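Long-range contact in 6-phospho-beta-glucosidase (Thermotoga maritima, PDB 1UP7), which hydrolyses cellobiose 6'-phosphate to glucose 6-phosphate and glucose, using NAD and a manganese ion as cofactors: residues 126-140 / 151-163. Residues are numbered along the deposited sequence; the frame is centred on the assembly and turned at random.
Sequences VDTVRKTSNATIVNF and VRNYLEYEKFIGL. With NAD (nicotinamide-adenine-dinucleotide), chain I.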
ATOM      1  N   VAL A 126      25.505  17.619   5.577  1.00 18.09           N
ATOM      2  CA  VAL A 126      24.671  16.726   6.378  1.00 17.94           C
ATOM      3  C   VAL A 126      25.569  15.693   7.071  1.00 18.81           C
ATOM      4  O   VAL A 126      25.364  15.365   8.241  1.00 18.85           O
ATOM      5  CB  VAL A 126      23.582  16.030   5.509  1.00 18.07           C
ATOM      6  CG1 VAL A 126      23.005  14.811   6.231  1.00 15.22           C
ATOM      7  CG2 VAL A 126      22.496  17.066   5.055  1.00 15.63           C
ATOM      8  N   ASP A 127      26.586  15.205   6.368  1.00 19.22           N
ATOM      9  CA  ASP A 127      27.501  14.249   6.992  1.00 20.09           C
ATOM     10  C   ASP A 127      28.214  14.840   8.219  1.00 19.54           C
ATOM     11  O   ASP A 127      28.312  14.194   9.262  1.00 19.93           O
ATOM     12  CB  ASP A 127      28.501  13.637   6.003  1.00 20.57           C
ATOM     13  CG  ASP A 127      29.218  12.431   6.593  1.00 24.44           C
ATOM     14  OD1 ASP A 127      28.564  11.381   6.803  1.00 28.88           O
ATOM     15  OD2 ASP A 127      30.430  12.446   6.915  1.00 27.12           O
ATOM     16  N   THR A 128      28.671  16.078   8.109  1.00 18.94           N
ATOM     17  CA  THR A 128      29.308  16.743   9.239  1.00 18.49           C
ATOM     18  C   THR A 128      28.327  16.973  10.403  1.00 18.66           C
ATOM     19  O   THR A 128      28.691  16.761  11.573  1.00 18.46           O
ATOM     20  CB  THR A 128      29.951  18.096   8.798  1.00 18.60           C
ATOM     21  OG1 THR A 128      30.946  17.841   7.818  1.00 18.91           O
ATOM     22  CG2 THR A 128      30.764  18.730   9.918  1.00 16.37           C
ATOM     23  N   VAL A 129      27.102  17.426  10.093  1.00 18.25           N
ATOM     24  CA  VAL A 129      26.104  17.661  11.132  1.00 17.98           C
ATOM     25  C   VAL A 129      25.800  16.348  11.865  1.00 18.63           C
ATOM     26  O   VAL A 129      25.872  16.279  13.093  1.00 18.97           O
ATOM     27  CB  VAL A 129      24.811  18.302  10.553  1.00 18.19           C
ATOM     28  CG1 VAL A 129      23.653  18.245  11.561  1.00 16.08           C
ATOM     29  CG2 VAL A 129      25.080  19.734  10.065  1.00 16.48           C
ATOM     30  N   ARG A 130      25.504  15.302  11.106  1.00 19.03           N
ATOM     31  CA  ARG A 130      25.201  13.996  11.674  1.00 20.11           C
ATOM     32  C   ARG A 130      26.335  13.438  12.566  1.00 20.13           C
ATOM     33  O   ARG A 130      26.071  12.807  13.572  1.00 20.13           O
ATOM     34  CB  ARG A 130      24.754  13.052  10.543  1.00 20.38           C
ATOM     35  CG  ARG A 130      25.476  11.746  10.353  1.00 23.14           C
ATOM     36  CD  ARG A 130      25.150  11.055   8.987  1.00 25.39           C
ATOM     37  NE  ARG A 130      23.826  10.434   9.046  1.00 27.41           N
ATOM     38  CZ  ARG A 130      22.999  10.270   8.026  1.00 25.94           C
ATOM     39  NH1 ARG A 130      23.340  10.650   6.810  1.00 25.79           N
ATOM     40  NH2 ARG A 130      21.818   9.708   8.245  1.00 27.30           N
ATOM     41  N   LYS A 131      27.587  13.722  12.217  1.00 20.24           N
ATOM     42  CA  LYS A 131      28.725  13.179  12.978  1.00 20.61           C
ATOM     43  C   LYS A 131      29.072  14.039  14.193  1.00 20.35           C
ATOM     44  O   LYS A 131      29.862  13.626  15.016  1.00 20.41           O
ATOM     45  CB  LYS A 131      29.969  13.026  12.091  1.00 20.91           C
ATOM     46  CG  LYS A 131      30.027  11.688  11.349  1.00 23.91           C
ATOM     47  CD  LYS A 131      30.521  11.852   9.900  1.00 28.10           C
ATOM     48  CE  LYS A 131      31.797  11.018   9.613  1.00 31.93           C
ATOM     49  NZ  LYS A 131      32.193  10.988   8.144  1.00 33.57           N
ATOM     50  N   THR A 132      28.487  15.231  14.299  1.00 20.21           N
ATOM     51  CA  THR A 132      28.750  16.111  15.437  1.00 19.87           C
ATOM     52  C   THR A 132      27.497  16.352  16.291  1.00 20.41           C
ATOM     53  O   THR A 132      27.211  15.562  17.224  1.00 21.27           O
ATOM     54  CB  THR A 132      29.405  17.453  14.992  1.00 20.06           C
ATOM     55  OG1 THR A 132      28.646  18.046  13.931  1.00 20.44           O
ATOM     56  CG2 THR A 132      30.770  17.210  14.336  1.00 19.09           C
ATOM     57  N   SER A 133      26.744  17.401  15.974  1.00 20.09           N
ATOM     58  CA  SER A 133      25.640  17.857  16.816  1.00 20.19           C
ATOM     59  C   SER A 133      24.347  17.076  16.626  1.00 20.39           C
ATOM     60  O   SER A 133      23.451  17.125  17.460  1.00 20.25           O
ATOM     61  CB  SER A 133      25.351  19.333  16.525  1.00 20.51           C
ATOM     62  OG  SER A 133      25.070  19.562  15.132  1.00 20.23           O
ATOM     63  N   ASN A 134      24.215  16.399  15.496  1.00 20.91           N
ATOM     64  CA  ASN A 134      22.916  15.856  15.127  1.00 21.88           C
ATOM     65  C   ASN A 134      21.770  16.899  15.278  1.00 21.14           C
ATOM     66  O   ASN A 134      20.701  16.605  15.813  1.00 20.97           O
ATOM     67  CB  ASN A 134      22.631  14.576  15.935  1.00 22.92           C
ATOM     68  CG  ASN A 134      22.213  13.437  15.045  1.00 27.65           C
ATOM     69  OD1 ASN A 134      21.007  13.217  14.838  1.00 33.24           O
ATOM     70  ND2 ASN A 134      23.201  12.740  14.442  1.00 29.68           N
ATOM     71  N   ALA A 135      22.043  18.130  14.840  1.00 20.28           N
ATOM     72  CA  ALA A 135      21.074  19.215  14.872  1.00 19.37           C
ATOM     73  C   ALA A 135      19.931  18.956  13.897  1.00 18.85           C
ATOM     74  O   ALA A 135      20.070  18.157  12.961  1.00 18.45           O
ATOM     75  CB  ALA A 135      21.763  20.495  14.501  1.00 19.22           C
ATOM     76  N   THR A 136      18.820  19.659  14.110  1.00 18.18           N
ATOM     77  CA  THR A 136      17.771  19.750  13.117  1.00 17.45           C
ATOM     78  C   THR A 136      18.230  20.730  12.068  1.00 17.42           C
ATOM     79  O   THR A 136      18.596  21.860  12.376  1.00 17.46           O
ATOM     80  CB  THR A 136      16.482  20.223  13.760  1.00 16.91           C
ATOM     81  OG1 THR A 136      15.981  19.161  14.570  1.00 16.43           O
ATOM     82  CG2 THR A 136      15.395  20.449  12.692  1.00 16.36           C
ATOM     83  N   ILE A 137      18.195  20.307  10.815  1.00 17.42           N
ATOM     84  CA  ILE A 137      18.500  21.228   9.732  1.00 17.15           C
ATOM     85  C   ILE A 137      17.219  21.799   9.159  1.00 17.11           C
ATOM     86  O   ILE A 137      16.324  21.047   8.809  1.00 17.36           O
ATOM     87  CB  ILE A 137      19.349  20.562   8.627  1.00 16.31           C
ATOM     88  CG1 ILE A 137      20.677  20.063   9.185  1.00 15.48           C
ATOM     89  CG2 ILE A 137      19.621  21.568   7.488  1.00 16.37           C
ATOM     90  CD1 ILE A 137      21.308  18.905   8.380  1.00 14.27           C
ATOM     91  N   VAL A 138      17.157  23.127   9.068  1.00 17.15           N
ATOM     92  CA  VAL A 138      16.070  23.840   8.398  1.00 16.96           C
ATOM     93  C   VAL A 138      16.563  24.406   7.058  1.00 17.48           C
ATOM     94  O   VAL A 138      17.464  25.259   7.016  1.00 17.21           O
ATOM     95  CB  VAL A 138      15.484  24.926   9.300  1.00 16.66           C
ATOM     96  CG1 VAL A 138      14.300  25.608   8.617  1.00 14.90           C
ATOM     97  CG2 VAL A 138      15.048  24.294  10.645  1.00 16.17           C
ATOM     98  N   ASN A 139      15.993  23.911   5.964  1.00 17.69           N
ATOM     99  CA  ASN A 139      16.528  24.208   4.643  1.00 18.15           C
ATOM    100  C   ASN A 139      15.742  25.207   3.814  1.00 18.87           C
ATOM    101  O   ASN A 139      14.549  24.997   3.555  1.00 19.23           O
ATOM    102  CB  ASN A 139      16.702  22.927   3.835  1.00 17.82           C
ATOM    103  CG  ASN A 139      17.404  23.177   2.519  1.00 18.66           C
ATOM    104  OD1 ASN A 139      18.634  23.320   2.485  1.00 18.54           O
ATOM    105  ND2 ASN A 139      16.637  23.265   1.427  1.00 15.62           N
ATOM    106  N   PHE A 140      16.420  26.286   3.404  1.00 19.10           N
ATOM    107  CA  PHE A 140      15.915  27.221   2.382  1.00 19.50           C
ATOM    108  C   PHE A 140      16.535  26.990   1.017  1.00 19.12           C
ATOM    109  O   PHE A 140      15.942  27.336   0.013  1.00 20.02           O
ATOM    110  CB  PHE A 140      16.254  28.675   2.701  1.00 19.98           C
ATOM    111  CG  PHE A 140      15.763  29.163   4.034  1.00 23.39           C
ATOM    112  CD1 PHE A 140      14.878  28.427   4.804  1.00 25.26           C
ATOM    113  CD2 PHE A 140      16.234  30.376   4.536  1.00 26.94           C
ATOM    114  CE1 PHE A 140      14.440  28.888   6.037  1.00 25.68           C
ATOM    115  CE2 PHE A 140      15.797  30.860   5.790  1.00 28.90           C
ATOM    116  CZ  PHE A 140      14.896  30.105   6.536  1.00 27.00           C
ATOM    117  N   VAL A 151      17.881  14.268   0.944  1.00 17.93           N
ATOM    118  CA  VAL A 151      18.358  14.045   2.296  1.00 18.01           C
ATOM    119  C   VAL A 151      17.534  13.018   3.087  1.00 18.70           C
ATOM    120  O   VAL A 151      18.115  12.135   3.746  1.00 19.08           O
ATOM    121  CB  VAL A 151      18.462  15.329   3.121  1.00 18.41           C
ATOM    122  CG1 VAL A 151      18.951  14.987   4.562  1.00 16.90           C
ATOM    123  CG2 VAL A 151      19.390  16.348   2.437  1.00 17.26           C
ATOM    124  N   ARG A 152      16.214  13.109   3.024  1.00 18.33           N
ATOM    125  CA  ARG A 152      15.361  12.166   3.767  1.00 18.61           C
ATOM    126  C   ARG A 152      15.440  10.736   3.244  1.00 18.70           C
ATOM    127  O   ARG A 152      15.510   9.790   4.033  1.00 18.63           O
ATOM    128  CB  ARG A 152      13.899  12.614   3.735  1.00 17.42           C
ATOM    129  CG  ARG A 152      13.648  13.871   4.525  1.00 18.15           C
ATOM    130  CD  ARG A 152      13.984  13.771   6.001  1.00 17.47           C
ATOM    131  NE  ARG A 152      13.375  12.600   6.627  1.00 19.16           N
ATOM    132  CZ  ARG A 152      12.146  12.566   7.144  1.00 19.96           C
ATOM    133  NH1 ARG A 152      11.346  13.620   7.111  1.00 16.36           N
ATOM    134  NH2 ARG A 152      11.709  11.454   7.690  1.00 20.59           N
ATOM    135  N   ASN A 153      15.433  10.584   1.918  1.00 18.50           N
ATOM    136  CA  ASN A 153      15.281   9.261   1.320  1.00 18.68           C
ATOM    137  C   ASN A 153      16.554   8.602   0.815  1.00 18.34           C
ATOM    138  O   ASN A 153      16.579   7.406   0.580  1.00 18.67           O
ATOM    139  CB  ASN A 153      14.189   9.311   0.234  1.00 18.49           C
ATOM    140  CG  ASN A 153      12.797   9.459   0.841  1.00 18.10           C
ATOM    141  OD1 ASN A 153      12.566   9.039   1.977  1.00 17.25           O
ATOM    142  ND2 ASN A 153      11.882  10.069   0.102  1.00 19.13           N
ATOM    143  N   TYR A 154      17.618   9.371   0.643  1.00 18.17           N
ATOM    144  CA  TYR A 154      18.856   8.803   0.130  1.00 18.24           C
ATOM    145  C   TYR A 154      20.001   8.956   1.132  1.00 18.64           C
ATOM    146  O   TYR A 154      20.716   8.008   1.359  1.00 18.68           O
ATOM    147  CB  TYR A 154      19.203   9.380  -1.242  1.00 18.50           C
ATOM    148  CG  TYR A 154      18.161   9.043  -2.286  1.00 18.31           C
ATOM    149  CD1 TYR A 154      16.980   9.774  -2.358  1.00 15.10           C
ATOM    150  CD2 TYR A 154      18.338   7.947  -3.162  1.00 16.42           C
ATOM    151  CE1 TYR A 154      16.002   9.469  -3.286  1.00 19.45           C
ATOM    152  CE2 TYR A 154      17.359   7.629  -4.095  1.00 17.64           C
ATOM    153  CZ  TYR A 154      16.199   8.400  -4.147  1.00 20.86           C
ATOM    154  OH  TYR A 154      15.231   8.148  -5.067  1.00 23.92           O
ATOM    155  N   LEU A 155      20.155  10.132   1.764  1.00 18.93           N
ATOM    156  CA  LEU A 155      21.103  10.232   2.898  1.00 18.81           C
ATOM    157  C   LEU A 155      20.497   9.706   4.201  1.00 19.35           C
ATOM    158  O   LEU A 155      21.219   9.382   5.131  1.00 19.12           O
ATOM    159  CB  LEU A 155      21.629  11.649   3.090  1.00 18.11           C
ATOM    160  CG  LEU A 155      22.065  12.392   1.813  1.00 19.19           C
ATOM    161  CD1 LEU A 155      22.559  13.755   2.213  1.00 17.96           C
ATOM    162  CD2 LEU A 155      23.154  11.637   0.991  1.00 16.29           C
ATOM    163  N   GLU A 156      19.160   9.620   4.263  1.00 20.05           N
ATOM    164  CA  GLU A 156      18.465   9.043   5.416  1.00 20.79           C
ATOM    165  C   GLU A 156      18.848   9.797   6.684  1.00 20.12           C
ATOM    166  O   GLU A 156      19.165   9.204   7.714  1.00 20.24           O
ATOM    167  CB  GLU A 156      18.718   7.504   5.539  1.00 21.48           C
ATOM    168  CG  GLU A 156      18.199   6.699   4.331  1.00 26.82           C
ATOM    169  CD  GLU A 156      18.425   5.187   4.427  1.00 32.83           C
ATOM    170  OE1 GLU A 156      18.232   4.596   5.503  1.00 36.48           O
ATOM    171  OE2 GLU A 156      18.785   4.557   3.411  1.00 37.08           O
ATOM    172  N   TYR A 157      18.829  11.118   6.597  1.00 19.55           N
ATOM    173  CA  TYR A 157      18.960  11.959   7.772  1.00 19.03           C
ATOM    174  C   TYR A 157      17.594  12.529   8.122  1.00 19.30           C
ATOM    175  O   TYR A 157      17.063  13.364   7.387  1.00 19.35           O
ATOM    176  CB  TYR A 157      19.975  13.069   7.505  1.00 18.29           C
ATOM    177  CG  TYR A 157      20.340  13.834   8.748  1.00 17.41           C
ATOM    178  CD1 TYR A 157      21.211  13.287   9.698  1.00 15.91           C
ATOM    179  CD2 TYR A 157      19.794  15.086   8.992  1.00 16.14           C
ATOM    180  CE1 TYR A 157      21.542  13.987  10.837  1.00 17.03           C
ATOM    181  CE2 TYR A 157      20.120  15.797  10.127  1.00 16.38           C
ATOM    182  CZ  TYR A 157      20.982  15.249  11.051  1.00 17.33           C
ATOM    183  OH  TYR A 157      21.289  15.958  12.195  1.00 17.48           O
ATOM    184  N   GLU A 158      17.027  12.059   9.228  1.00 19.66           N
ATOM    185  CA  GLU A 158      15.629  12.319   9.547  1.00 20.82           C
ATOM    186  C   GLU A 158      15.318  13.795   9.815  1.00 20.32           C
ATOM    187  O   GLU A 158      14.319  14.321   9.332  1.00 20.84           O
ATOM    188  CB  GLU A 158      15.167  11.476  10.742  1.00 21.11           C
ATOM    189  CG  GLU A 158      13.713  11.806  11.067  1.00 26.75           C
ATOM    190  CD  GLU A 158      13.048  10.866  12.054  1.00 34.30           C
ATOM    191  OE1 GLU A 158      13.723  10.392  13.017  1.00 34.72           O
ATOM    192  OE2 GLU A 158      11.820  10.633  11.862  1.00 38.19           O
ATOM    193  N   LYS A 159      16.187  14.460  10.563  1.00 20.25           N
ATOM    194  CA  LYS A 159      15.957  15.830  11.003  1.00 20.09           C
ATOM    195  C   LYS A 159      16.399  16.850   9.982  1.00 19.81           C
ATOM    196  O   LYS A 159      17.225  17.731  10.270  1.00 19.56           O
ATOM    197  CB  LYS A 159      16.658  16.081  12.332  1.00 21.14           C
ATOM    198  CG  LYS A 159      15.933  15.434  13.507  1.00 22.58           C
ATOM    199  CD  LYS A 159      16.827  14.545  14.255  1.00 26.37           C
ATOM    200  CE  LYS A 159      17.257  15.194  15.541  1.00 30.18           C
ATOM    201  NZ  LYS A 159      18.277  16.211  15.239  1.00 31.56           N
ATOM    202  N   PHE A 160      15.828  16.744   8.783  1.00 19.31           N
ATOM    203  CA  PHE A 160      16.052  17.717   7.739  1.00 18.67           C
ATOM    204  C   PHE A 160      14.690  18.180   7.260  1.00 19.28           C
ATOM    205  O   PHE A 160      13.903  17.402   6.676  1.00 19.52           O
ATOM    206  CB  PHE A 160      16.839  17.079   6.615  1.00 17.96           C
ATOM    207  CG  PHE A 160      17.272  18.044   5.531  1.00 18.48           C
ATOM    208  CD1 PHE A 160      16.371  18.442   4.513  1.00 16.84           C
ATOM    209  CD2 PHE A 160      18.586  18.533   5.494  1.00 16.92           C
ATOM    210  CE1 PHE A 160      16.775  19.299   3.498  1.00 16.68           C
ATOM    211  CE2 PHE A 160      19.011  19.413   4.448  1.00 15.79           C
ATOM    212  CZ  PHE A 160      18.117  19.790   3.466  1.00 16.11           C
ATOM    213  N   ILE A 161      14.406  19.452   7.518  1.00 18.82           N
ATOM    214  CA  ILE A 161      13.109  20.012   7.225  1.00 18.44           C
ATOM    215  C   ILE A 161      13.220  21.041   6.126  1.00 18.45           C
ATOM    216  O   ILE A 161      13.867  22.073   6.317  1.00 18.28           O
ATOM    217  CB  ILE A 161      12.504  20.649   8.496  1.00 18.35           C
ATOM    218  CG1 ILE A 161      12.496  19.641   9.642  1.00 18.07           C
ATOM    219  CG2 ILE A 161      11.114  21.177   8.208  1.00 15.80           C
ATOM    220  CD1 ILE A 161      12.026  20.253  11.011  1.00 16.37           C
ATOM    221  N   GLY A 162      12.578  20.764   4.996  1.00 18.34           N
ATOM    222  CA  GLY A 162      12.589  21.667   3.860  1.00 18.64           C
ATOM    223  C   GLY A 162      11.505  22.709   4.013  1.00 19.12           C
ATOM    224  O   GLY A 162      10.353  22.401   4.360  1.00 19.29           O
ATOM    225  N   LEU A 163      11.878  23.950   3.757  1.00 19.46           N
ATOM    226  CA  LEU A 163      10.959  25.072   3.893  1.00 20.24           C
ATOM    227  C   LEU A 163      10.912  25.866   2.610  1.00 20.65           C
ATOM    228  O   LEU A 163      11.829  25.815   1.823  1.00 20.42           O
ATOM    229  CB  LEU A 163      11.445  25.984   4.996  1.00 20.55           C
ATOM    230  CG  LEU A 163      10.503  26.329   6.114  1.00 21.81           C
ATOM    231  CD1 LEU A 163      10.004  25.055   6.759  1.00 21.44           C
ATOM    232  CD2 LEU A 163      11.257  27.185   7.095  1.00 21.20           C
TER
HETATM  233  PA  NAD I1416      22.784  34.316  -2.188  1.00 39.58           P
HETATM  234  O1A NAD I1416      23.420  34.298  -3.520  1.00 39.58           O
HETATM  235  O2A NAD I1416      22.839  35.667  -1.441  1.00 42.49           O
HETATM  236  O5B NAD I1416      23.568  33.171  -1.351  1.00 36.88           O
HETATM  237  C5B NAD I1416      23.565  33.208   0.052  1.00 31.06           C
HETATM  238  C4B NAD I1416      24.982  33.049   0.587  1.00 27.54           C
HETATM  239  O4B NAD I1416      25.436  31.709   0.411  1.00 29.02           O
HETATM  240  C3B NAD I1416      26.026  33.944  -0.069  1.00 26.05           C
HETATM  241  O3B NAD I1416      26.544  34.812   0.927  1.00 21.96           O
HETATM  242  C2B NAD I1416      27.101  32.981  -0.579  1.00 25.76           C
HETATM  243  O2B NAD I1416      28.407  33.481  -0.383  1.00 23.91           O
HETATM  244  C1B NAD I1416      26.863  31.786   0.327  1.00 26.16           C
HETATM  245  N9A NAD I1416      27.368  30.511  -0.175  1.00 26.81           N
HETATM  246  C8A NAD I1416      27.454  30.038  -1.470  1.00 24.99           C
HETATM  247  N7A NAD I1416      27.955  28.785  -1.391  1.00 27.63           N
HETATM  248  C5A NAD I1416      28.136  28.434  -0.105  1.00 25.50           C
HETATM  249  C6A NAD I1416      28.627  27.297   0.525  1.00 27.10           C
HETATM  250  N6A NAD I1416      29.025  26.233  -0.164  1.00 24.93           N
HETATM  251  N1A NAD I1416      28.710  27.275   1.912  1.00 26.83           N
HETATM  252  C2A NAD I1416      28.326  28.377   2.657  1.00 25.65           C
HETATM  253  N3A NAD I1416      27.870  29.506   2.020  1.00 25.38           N
HETATM  254  C4A NAD I1416      27.782  29.526   0.671  1.00 26.29           C
HETATM  255  O3  NAD I1416      21.261  33.856  -2.426  1.00 39.74           O
HETATM  256  PN  NAD I1416      19.981  34.099  -1.496  1.00 36.98           P
HETATM  257  O1N NAD I1416      19.060  34.867  -2.372  1.00 41.41           O
HETATM  258  O2N NAD I1416      20.302  34.588  -0.172  1.00 39.33           O
HETATM  259  O5D NAD I1416      19.403  32.630  -1.239  1.00 39.15           O
HETATM  260  C5D NAD I1416      20.181  31.517  -0.841  1.00 36.12           C
HETATM  261  C4D NAD I1416      19.375  30.243  -1.140  1.00 37.30           C
HETATM  262  O4D NAD I1416      18.139  30.190  -0.428  1.00 36.78           O
HETATM  263  C3D NAD I1416      19.000  30.136  -2.611  1.00 35.07           C
HETATM  264  O3D NAD I1416      19.173  28.792  -2.945  1.00 35.30           O
HETATM  265  C2D NAD I1416      17.527  30.527  -2.669  1.00 35.83           C
HETATM  266  O2D NAD I1416      16.788  29.935  -3.723  1.00 33.84           O
HETATM  267  C1D NAD I1416      17.001  30.175  -1.296  1.00 37.91           C
HETATM  268  N1N NAD I1416      16.162  31.261  -0.780  1.00 43.50           N
HETATM  269  C2N NAD I1416      16.511  31.724   0.468  1.00 44.47           C
HETATM  270  C3N NAD I1416      15.814  32.737   1.078  1.00 47.55           C
HETATM  271  C7N NAD I1416      16.266  33.208   2.440  1.00 50.35           C
HETATM  272  O7N NAD I1416      15.362  33.459   3.500  1.00 51.89           O
HETATM  273  N7N NAD I1416      17.581  33.378   2.641  1.00 52.29           N
HETATM  274  C4N NAD I1416      14.733  33.284   0.381  1.00 49.80           C
HETATM  275  C5N NAD I1416      14.354  32.820  -0.895  1.00 47.38           C
HETATM  276  C6N NAD I1416      15.092  31.788  -1.474  1.00 46.00           C
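Tyr157 runs its ring along the end of helix 109-131 and donates its hydroxyl to Ala135 O, 2.6 Å from OH and at the ring's edge. A chi1 of -170°, with CG opposite the backbone N, carries the ring past Val126 to Ala135. Three groups approach it obliquely from the same side: Arg130 CB (3.4 Å from CE1), Ile137 CD1 (3.8 Å from CE2) and Val126 CG1, near CB. Arg130 turns its guanidinium perpendicular to this ring, with Tyr157 CD1 over one face of the guanidinium, toward its rim, and grips Leu155 O end-on, 3.0 Å from NH1 and 3.2 Å from NH2; a weak bond joins NH2 to Glu156 O. The turn that ends helix 144-155, where Glu156 has positive phi, is thus tied to helix 109-131. Lys159 donates a hydrogen bond from NZ to Asn134 O (2.5 Å), from above the carbonyl plane. Strands 136-139 and 160-162 pair in parallel: Ile137 N donates to Lys159 O and Ile137 O accepts from Ile161 N, then Asn139 N donates to Ile161 O and Asn139 O accepts from Leu163 N. Ile137 CG2 and Asn139 CB approach the Phe160 ring obliquely from the side away from Val151, whose CG2 is centred over the other face. Strand 76-79 flanks strand 136-139 on its other edge, and Phe140 is in the NAD pocket. Strand 136-139, helix 144-155 and outermost strand 160-162 form a beta-alpha-beta crossover in the parallel sheet of a Rossmann-type NAD-binding domain.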